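PDB 2JEP: xyloglucanase from Paenibacillus pabuli, which hydrolyses xyloglucan, a branched polysaccharide of the plant cell wall, as a glycoside hydrolase of family 5. Local coordinates for residues 322-330 against 340-348; 277-285 against 290-301. All coordinates share one frame; numbering follows the deposited sequence.

Contact 1. Residues 322-330 against 340-348; sequences GEFGSIDKT and RAAYAKAVT
Phe324 meets Val347, Thr348 and Ala344 where strand 319-324 of the TIM barrel ends and helix 336-353 packs on its outside, within a beta-alpha-beta unit completed by strand 357-362. With chi1 at 73°, CG of Phe324 sits between the backbone N and carbonyl carbon, and the ring presents a face to Val347: a CH-pi contact, with Val347 CG1 3.9 Å from the Phe324 ring centroid. Thr348 OG1 lies 3.5 Å from Phe324 CZ, but its own hydrogen goes to Ala344 O, which also accepts Thr348 N from the opposite face of its plane. Gly325 has backbone angles at which a CB would jam against the preceding carbonyl O; its buried O has no partner in the model and lies 3.6 Å from Tyr343 CE2. Ser326 O takes a nearly straight bond from Arg340 NH1 (3.0 Å, 166° at the hydrogen), within the guanidinium plane. Ser326 OG presses on Arg340 CG at 3.3 Å and shares a water with Arg340 O. Beyond Ile327, the Asp328 carboxylate stacks on the guanidinium with planes 26° apart; OD2 is 3.8 Å from Arg340 NH2, a long, charge-only salt bridge, whereas Arg340 NE is held by Asn337. The other oxygen, Asp328 OD1, closes an Asx turn, accepting Thr330 N at 2.9 Å and Thr330 OG1 on its syn lone pair.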
loop_
_atom_site.group_PDB
_atom_site.type_symbol
_atom_site.label_atom_id
_atom_site.label_comp_id
_atom_site.label_asym_id
_atom_site.label_seq_id
_atom_site.Cartn_x
_atom_site.Cartn_y
_atom_site.Cartn_z
ATOM N N GLY A 322 -3.637 1.519 2.483
ATOM C CA GLY A 322 -2.412 0.748 2.368
ATOM C C GLY A 322 -1.157 1.387 2.886
ATOM O O GLY A 322 -0.157 0.704 3.049
ATOM N N GLU A 323 -1.212 2.702 3.110
ATOM C CA GLU A 323 -0.118 3.449 3.754
ATOM C C GLU A 323 -0.712 4.606 4.527
ATOM O O GLU A 323 -1.604 5.292 4.037
ATOM C CB GLU A 323 0.839 4.061 2.721
ATOM C CG GLU A 323 1.502 3.071 1.788
ATOM C CD GLU A 323 2.426 3.688 0.765
ATOM O OE1 GLU A 323 2.778 4.875 0.928
ATOM O OE2 GLU A 323 2.807 2.957 -0.183
ATOM N N PHE A 324 -0.179 4.829 5.729
ATOM C CA PHE A 324 -0.410 6.054 6.469
ATOM C C PHE A 324 0.758 6.198 7.456
ATOM O O PHE A 324 1.410 5.214 7.805
ATOM C CB PHE A 324 -1.742 6.043 7.233
ATOM C CG PHE A 324 -1.739 5.155 8.451
ATOM C CD1 PHE A 324 -2.024 3.824 8.343
ATOM C CD2 PHE A 324 -1.488 5.668 9.713
ATOM C CE1 PHE A 324 -1.992 3.005 9.455
ATOM C CE2 PHE A 324 -1.473 4.853 10.812
ATOM C CZ PHE A 324 -1.713 3.529 10.698
ATOM N N GLY A 325 0.967 7.407 7.970
ATOM C CA GLY A 325 1.983 7.642 8.978
ATOM C C GLY A 325 2.478 9.069 8.954
ATOM O O GLY A 325 2.086 9.878 8.090
ATOM N N SER A 326 3.380 9.376 9.889
ATOM C CA SER A 326 3.960 10.702 10.003
ATOM C C SER A 326 5.449 10.632 10.301
ATOM O O SER A 326 5.908 9.747 11.044
ATOM C CB SER A 326 3.210 11.545 11.030
ATOM O OG SER A 326 3.234 10.966 12.317
ATOM N N ILE A 327 6.190 11.559 9.714
ATOM C CA ILE A 327 7.636 11.534 9.844
ATOM C C ILE A 327 8.134 12.097 11.175
ATOM O O ILE A 327 7.517 12.989 11.785
ATOM C CB ILE A 327 8.335 12.281 8.683
ATOM C CG1 ILE A 327 8.005 13.794 8.641
ATOM C CG2 ILE A 327 8.029 11.568 7.373
ATOM C CD1 ILE A 327 8.798 14.542 7.644
ATOM N N ASP A 328 9.303 11.607 11.595
ATOM C CA ASP A 328 9.903 11.977 12.876
ATOM C C ASP A 328 10.447 13.390 12.842
ATOM O O ASP A 328 11.440 13.667 12.169
ATOM C CB ASP A 328 11.000 10.974 13.206
ATOM C CG ASP A 328 11.638 11.169 14.576
ATOM O OD1 ASP A 328 11.547 12.284 15.126
ATOM O OD2 ASP A 328 12.245 10.171 15.052
ATOM N N LYS A 329 9.779 14.273 13.590
ATOM C CA LYS A 329 10.164 15.691 13.702
ATOM C C LYS A 329 10.627 16.032 15.113
ATOM O O LYS A 329 10.593 17.200 15.496
ATOM C CB LYS A 329 9.027 16.619 13.226
ATOM C CG LYS A 329 8.708 16.447 11.763
ATOM C CD LYS A 329 7.697 17.450 11.282
ATOM C CE LYS A 329 7.316 17.236 9.844
ATOM N NZ LYS A 329 6.593 18.435 9.280
ATOM N N THR A 330 11.082 15.026 15.873
ATOM C CA THR A 330 11.586 15.297 17.218
ATOM C C THR A 330 12.842 16.175 17.236
ATOM O O THR A 330 13.121 16.786 18.273
ATOM C CB THR A 330 11.893 13.996 17.985
ATOM O OG1 THR A 330 12.866 13.218 17.275
ATOM C CG2 THR A 330 10.630 13.191 18.241
ATOM N N ARG A 340 2.692 12.100 16.683
ATOM C CA ARG A 340 2.774 10.943 15.807
ATOM C C ARG A 340 1.933 9.799 16.340
ATOM O O ARG A 340 1.252 9.107 15.595
ATOM C CB ARG A 340 4.234 10.530 15.591
ATOM C CG ARG A 340 5.061 11.649 14.938
ATOM C CD ARG A 340 6.197 11.121 14.081
ATOM N NE ARG A 340 7.122 10.341 14.877
ATOM C CZ ARG A 340 7.909 9.356 14.416
ATOM N NH1 ARG A 340 7.884 8.938 13.146
ATOM N NH2 ARG A 340 8.727 8.771 15.254
ATOM N N ALA A 341 1.978 9.594 17.650
ATOM C CA ALA A 341 1.127 8.612 18.279
ATOM C C ALA A 341 -0.339 8.989 18.120
ATOM O O ALA A 341 -1.154 8.146 17.744
ATOM C CB ALA A 341 1.501 8.443 19.755
ATOM N N ALA A 342 -0.700 10.236 18.443
ATOM C CA ALA A 342 -2.114 10.654 18.350
ATOM C C ALA A 342 -2.648 10.476 16.940
ATOM O O ALA A 342 -3.784 10.023 16.751
ATOM C CB ALA A 342 -2.283 12.097 18.830
ATOM N N TYR A 343 -1.846 10.853 15.949
ATOM C CA TYR A 343 -2.239 10.723 14.537
ATOM C C TYR A 343 -2.405 9.258 14.173
ATOM O O TYR A 343 -3.396 8.873 13.565
ATOM C CB TYR A 343 -1.163 11.348 13.666
ATOM C CG TYR A 343 -1.416 11.406 12.188
ATOM C CD1 TYR A 343 -2.370 12.224 11.669
ATOM C CD2 TYR A 343 -0.685 10.652 11.317
ATOM C CE1 TYR A 343 -2.580 12.339 10.332
ATOM C CE2 TYR A 343 -0.895 10.726 9.953
ATOM C CZ TYR A 343 -1.842 11.580 9.451
ATOM O OH TYR A 343 -2.012 11.640 8.085
ATOM N N ALA A 344 -1.450 8.416 14.560
ATOM C CA ALA A 344 -1.542 7.012 14.204
ATOM C C ALA A 344 -2.764 6.374 14.842
ATOM O O ALA A 344 -3.461 5.571 14.212
ATOM C CB ALA A 344 -0.273 6.237 14.617
ATOM N N LYS A 345 -3.037 6.686 16.110
ATOM C CA LYS A 345 -4.221 6.155 16.772
ATOM C C LYS A 345 -5.488 6.621 16.082
ATOM O O LYS A 345 -6.420 5.831 15.888
ATOM C CB LYS A 345 -4.244 6.569 18.250
ATOM C CG LYS A 345 -5.430 6.019 19.005
ATOM C CD LYS A 345 -5.263 6.203 20.499
ATOM C CE LYS A 345 -6.476 5.664 21.247
ATOM N NZ LYS A 345 -6.215 5.683 22.705
ATOM N N ALA A 346 -5.547 7.910 15.745
ATOM C CA ALA A 346 -6.744 8.462 15.136
ATOM C C ALA A 346 -7.009 7.815 13.772
ATOM O O ALA A 346 -8.154 7.447 13.458
ATOM C CB ALA A 346 -6.632 9.970 15.032
ATOM N N VAL A 347 -5.971 7.677 12.945
ATOM C CA VAL A 347 -6.166 7.086 11.619
ATOM C C VAL A 347 -6.583 5.629 11.775
ATOM O O VAL A 347 -7.488 5.152 11.085
ATOM C CB VAL A 347 -4.893 7.242 10.743
ATOM C CG1 VAL A 347 -5.011 6.410 9.466
ATOM C CG2 VAL A 347 -4.605 8.725 10.443
ATOM N N THR A 348 -5.912 4.904 12.680
ATOM C CA THR A 348 -6.240 3.481 12.892
ATOM C C THR A 348 -7.679 3.343 13.375
ATOM O O THR A 348 -8.440 2.504 12.859
ATOM C CB THR A 348 -5.255 2.837 13.885
ATOM O OG1 THR A 348 -3.926 2.953 13.356
ATOM C CG2 THR A 348 -5.585 1.399 14.127
HETATM O O HOH W 1 1.899 8.591 12.869
#

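Contact 2. Residues 277-285 against 290-301; sequences GNITQWGAT and AKKSTWGQEDYL
Lys291 O receives two backbone donors, Thr280 N and Gln281 N, each at 2.9 Å and from opposite faces of its carbonyl plane, which ties loop 277-285 to the end of a short 3-10 segment at Lys291. Beside this fork, Ile279 reaches over with CG2 3.4 Å from Ser293 OG, whose hydrogen-bond partner is Asp270. The central side chain is Trp282. With CG anti to the backbone N (chi1 -177°), its indole comes back toward residues 296-301 although CB points away from them. NE1 of Trp282 gives a bond to Gly296 O (3.0 Å, 162° at the hydrogen), lying close to the ring plane, while Gln297 OE1 hangs 3.7 Å above one face, toward the rim. That same Gln297 OE1 accepts Gly283 N at 2.7 Å, almost in line with its C=O, and Gln297 NE2 binds Trp295 O at 3.0 Å; both ends of the amide are thus engaged, which fixes its flip. Replacing Trp282 by an alanine would probably leave Gly296 O without its indole donor and open a gap between Gln297 and Leu301. Next along, Glu298 OE2 uses its syn lone pair for Ala284 N at 2.8 Å, and Lys292 NZ makes a weak bond to Gly283 O. Held by the Lys291 O fork and by side-chain-to-backbone bonds, these segments belong to the long connection of a TIM barrel that leads from strand 259-265 into helix 298-313, whose first turn is 298-301.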
loop_
_atom_site.group_PDB
_atom_site.type_symbol
_atom_site.label_atom_id
_atom_site.label_comp_id
_atom_site.label_asym_id
_atom_site.label_seq_id
_atom_site.Cartn_x
_atom_site.Cartn_y
_atom_site.Cartn_z
ATOM N N GLY A 277 10.390 21.682 9.987
ATOM C CA GLY A 277 9.763 21.844 11.298
ATOM C C GLY A 277 8.639 22.835 11.373
ATOM O O GLY A 277 8.229 23.206 12.471
ATOM N N ASN A 278 8.079 23.215 10.223
ATOM C CA ASN A 278 6.999 24.214 10.251
ATOM C C ASN A 278 5.817 23.715 11.092
ATOM O O ASN A 278 5.256 24.460 11.901
ATOM C CB ASN A 278 6.494 24.546 8.846
ATOM C CG ASN A 278 7.545 25.189 7.955
ATOM O OD1 ASN A 278 8.574 25.676 8.432
ATOM N ND2 ASN A 278 7.245 25.244 6.641
ATOM N N ILE A 279 5.419 22.461 10.882
ATOM C CA ILE A 279 4.262 21.863 11.546
ATOM C C ILE A 279 4.723 20.543 12.163
ATOM O O ILE A 279 5.177 19.626 11.462
ATOM C CB ILE A 279 3.112 21.598 10.551
ATOM C CG1 ILE A 279 2.661 22.891 9.860
ATOM C CG2 ILE A 279 1.954 20.893 11.256
ATOM C CD1 ILE A 279 2.101 23.992 10.790
ATOM N N THR A 280 4.586 20.450 13.486
ATOM C CA THR A 280 5.081 19.319 14.245
ATOM C C THR A 280 4.032 18.693 15.178
ATOM O O THR A 280 4.347 17.756 15.908
ATOM C CB THR A 280 6.301 19.753 15.073
ATOM O OG1 THR A 280 5.909 20.869 15.873
ATOM C CG2 THR A 280 7.483 20.140 14.170
ATOM N N GLN A 281 2.795 19.202 15.134
ATOM C CA GLN A 281 1.739 18.738 16.017
ATOM C C GLN A 281 0.464 18.550 15.213
ATOM O O GLN A 281 0.311 19.123 14.144
ATOM C CB GLN A 281 1.505 19.735 17.169
ATOM C CG GLN A 281 2.812 20.170 17.845
ATOM C CD GLN A 281 2.603 20.977 19.083
ATOM O OE1 GLN A 281 1.474 21.354 19.450
ATOM N NE2 GLN A 281 3.699 21.255 19.761
ATOM N N TRP A 282 -0.445 17.754 15.754
ATOM C CA TRP A 282 -1.694 17.401 15.100
ATOM C C TRP A 282 -2.739 17.035 16.148
ATOM O O TRP A 282 -2.426 16.387 17.137
ATOM C CB TRP A 282 -1.476 16.190 14.164
ATOM C CG TRP A 282 -2.708 15.811 13.388
ATOM C CD1 TRP A 282 -3.095 16.328 12.174
ATOM C CD2 TRP A 282 -3.740 14.902 13.784
ATOM N NE1 TRP A 282 -4.293 15.775 11.800
ATOM C CE2 TRP A 282 -4.720 14.924 12.781
ATOM C CE3 TRP A 282 -3.940 14.081 14.901
ATOM C CZ2 TRP A 282 -5.848 14.123 12.835
ATOM C CZ3 TRP A 282 -5.071 13.325 14.964
ATOM C CH2 TRP A 282 -6.015 13.356 13.939
ATOM N N GLY A 283 -3.977 17.410 15.861
ATOM C CA GLY A 283 -5.118 17.017 16.639
ATOM C C GLY A 283 -5.342 17.868 17.869
ATOM O O GLY A 283 -4.579 18.785 18.186
ATOM N N ALA A 284 -6.401 17.519 18.571
ATOM C CA ALA A 284 -6.892 18.357 19.664
ATOM C C ALA A 284 -5.895 18.534 20.785
ATOM O O ALA A 284 -5.951 19.556 21.475
ATOM C CB ALA A 284 -8.187 17.771 20.227
ATOM N N THR A 285 -4.990 17.576 20.969
ATOM C CA THR A 285 -4.038 17.666 22.071
ATOM C C THR A 285 -2.791 18.494 21.749
ATOM O O THR A 285 -1.943 18.681 22.617
ATOM C CB THR A 285 -3.622 16.299 22.612
ATOM O OG1 THR A 285 -2.805 15.623 21.646
ATOM C CG2 THR A 285 -4.855 15.450 22.998
ATOM N N ALA A 290 0.903 27.509 16.579
ATOM C CA ALA A 290 1.900 27.830 15.580
ATOM C C ALA A 290 2.605 26.594 15.025
ATOM O O ALA A 290 3.244 26.660 13.973
ATOM C CB ALA A 290 2.908 28.805 16.137
ATOM N N LYS A 291 2.457 25.471 15.721
ATOM C CA LYS A 291 3.082 24.221 15.303
ATOM C C LYS A 291 2.068 23.198 14.794
ATOM O O LYS A 291 2.415 22.045 14.564
ATOM C CB LYS A 291 3.919 23.666 16.455
ATOM C CG LYS A 291 4.959 24.673 16.971
ATOM C CD LYS A 291 5.818 24.081 18.106
ATOM C CE LYS A 291 6.806 25.075 18.680
ATOM N NZ LYS A 291 7.751 24.444 19.656
ATOM N N LYS A 292 0.820 23.633 14.620
ATOM C CA LYS A 292 -0.307 22.777 14.241
ATOM C C LYS A 292 -0.846 23.284 12.910
ATOM O O LYS A 292 -0.898 24.505 12.682
ATOM C CB LYS A 292 -1.404 22.874 15.306
ATOM C CG LYS A 292 -2.577 21.964 15.107
ATOM C CD LYS A 292 -3.680 22.261 16.142
ATOM C CE LYS A 292 -4.752 21.224 16.114
ATOM N NZ LYS A 292 -5.865 21.506 17.104
ATOM N N SER A 293 -1.269 22.381 12.029
ATOM C CA SER A 293 -1.861 22.803 10.761
ATOM C C SER A 293 -3.154 23.581 11.022
ATOM O O SER A 293 -3.723 23.531 12.113
ATOM C CB SER A 293 -2.189 21.585 9.892
ATOM O OG SER A 293 -1.086 20.704 9.783
ATOM N N THR A 294 -3.635 24.267 9.992
ATOM C CA THR A 294 -4.900 25.008 10.084
ATOM C C THR A 294 -6.066 24.226 9.494
ATOM O O THR A 294 -7.198 24.709 9.506
ATOM C CB THR A 294 -4.785 26.360 9.393
ATOM O OG1 THR A 294 -4.301 26.167 8.074
ATOM C CG2 THR A 294 -3.832 27.266 10.174
ATOM N N TRP A 295 -5.805 23.011 9.008
ATOM C CA TRP A 295 -6.814 22.177 8.382
ATOM C C TRP A 295 -6.342 20.710 8.565
ATOM O O TRP A 295 -5.270 20.454 9.116
ATOM C CB TRP A 295 -6.977 22.531 6.892
ATOM C CG TRP A 295 -5.769 22.128 6.085
ATOM C CD1 TRP A 295 -4.582 22.792 6.010
ATOM C CD2 TRP A 295 -5.600 20.927 5.298
ATOM N NE1 TRP A 295 -3.691 22.102 5.223
ATOM C CE2 TRP A 295 -4.291 20.957 4.771
ATOM C CE3 TRP A 295 -6.431 19.847 4.976
ATOM C CZ2 TRP A 295 -3.785 19.944 3.948
ATOM C CZ3 TRP A 295 -5.917 18.847 4.175
ATOM C CH2 TRP A 295 -4.607 18.905 3.662
ATOM N N GLY A 296 -7.173 19.775 8.138
ATOM C CA GLY A 296 -6.746 18.386 8.101
ATOM C C GLY A 296 -6.782 17.663 9.436
ATOM O O GLY A 296 -6.091 16.656 9.632
ATOM N N GLN A 297 -7.626 18.132 10.340
ATOM C CA GLN A 297 -7.684 17.600 11.687
ATOM C C GLN A 297 -8.695 16.472 11.775
ATOM O O GLN A 297 -9.028 15.845 10.758
ATOM C CB GLN A 297 -7.959 18.724 12.678
ATOM C CG GLN A 297 -6.946 19.841 12.534
ATOM C CD GLN A 297 -5.515 19.391 12.840
ATOM O OE1 GLN A 297 -5.250 18.857 13.936
ATOM N NE2 GLN A 297 -4.598 19.577 11.886
ATOM N N GLU A 298 -9.203 16.192 12.970
ATOM C CA GLU A 298 -10.067 15.029 13.189
ATOM C C GLU A 298 -11.311 15.063 12.309
ATOM O O GLU A 298 -11.787 14.007 11.862
ATOM C CB GLU A 298 -10.499 14.984 14.661
ATOM C CG GLU A 298 -9.388 14.667 15.674
ATOM C CD GLU A 298 -8.662 15.882 16.245
ATOM O OE1 GLU A 298 -8.597 16.951 15.595
ATOM O OE2 GLU A 298 -8.157 15.728 17.387
ATOM N N ASP A 299 -11.860 16.255 12.101
ATOM C CA ASP A 299 -13.047 16.401 11.258
ATOM C C ASP A 299 -12.795 16.020 9.806
ATOM O O ASP A 299 -13.648 15.392 9.154
ATOM C CB ASP A 299 -13.673 17.805 11.373
ATOM C CG ASP A 299 -12.660 18.979 11.217
ATOM O OD1 ASP A 299 -11.423 18.772 11.081
ATOM O OD2 ASP A 299 -13.131 20.164 11.201
ATOM N N TYR A 300 -11.629 16.391 9.316
ATOM C CA TYR A 300 -11.225 16.049 7.950
ATOM C C TYR A 300 -10.998 14.560 7.788
ATOM O O TYR A 300 -11.461 13.937 6.831
ATOM C CB TYR A 300 -9.984 16.851 7.576
ATOM C CG TYR A 300 -9.527 16.614 6.170
ATOM C CD1 TYR A 300 -10.158 17.226 5.121
ATOM C CD2 TYR A 300 -8.457 15.799 5.897
ATOM C CE1 TYR A 300 -9.740 17.017 3.820
ATOM C CE2 TYR A 300 -8.033 15.566 4.591
ATOM C CZ TYR A 300 -8.660 16.194 3.565
ATOM O OH TYR A 300 -8.234 15.951 2.277
ATOM N N LEU A 301 -10.316 13.961 8.755
ATOM C CA LEU A 301 -10.090 12.532 8.745
ATOM C C LEU A 301 -11.430 11.782 8.708
ATOM O O LEU A 301 -11.600 10.828 7.935
ATOM C CB LEU A 301 -9.268 12.145 9.973
ATOM C CG LEU A 301 -9.093 10.667 10.280
ATOM C CD1 LEU A 301 -8.426 9.908 9.120
ATOM C CD2 LEU A 301 -8.300 10.507 11.556
HETATM O O HOH W 2 4.958 26.896 12.260
HETATM O O HOH W 3 -1.553 19.405 12.106
HETATM O O HOH W 4 -4.928 21.901 19.812
#

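The two contacts follow one another in series along the chain, contact 2 closing at the start of helix 298-313 before contact 1 opens at the end of strand 319-324, the next element. Their centres lie 12 Å apart on the same side of the chain's centre, and they touch directly. Tyr343 CD1 of helix 336-353 packs 3.7 Å from Trp282 CD2, and Ala346 also meets that indole and Leu301. Lys329 NZ probably donates to Ile279 O at 2.9 Å, and it also binds the backbone oxygens of Asp270, Glu274 and Asn276. The loops after two successive barrel strands are therefore joined both through helix 336-353 and through one lysine.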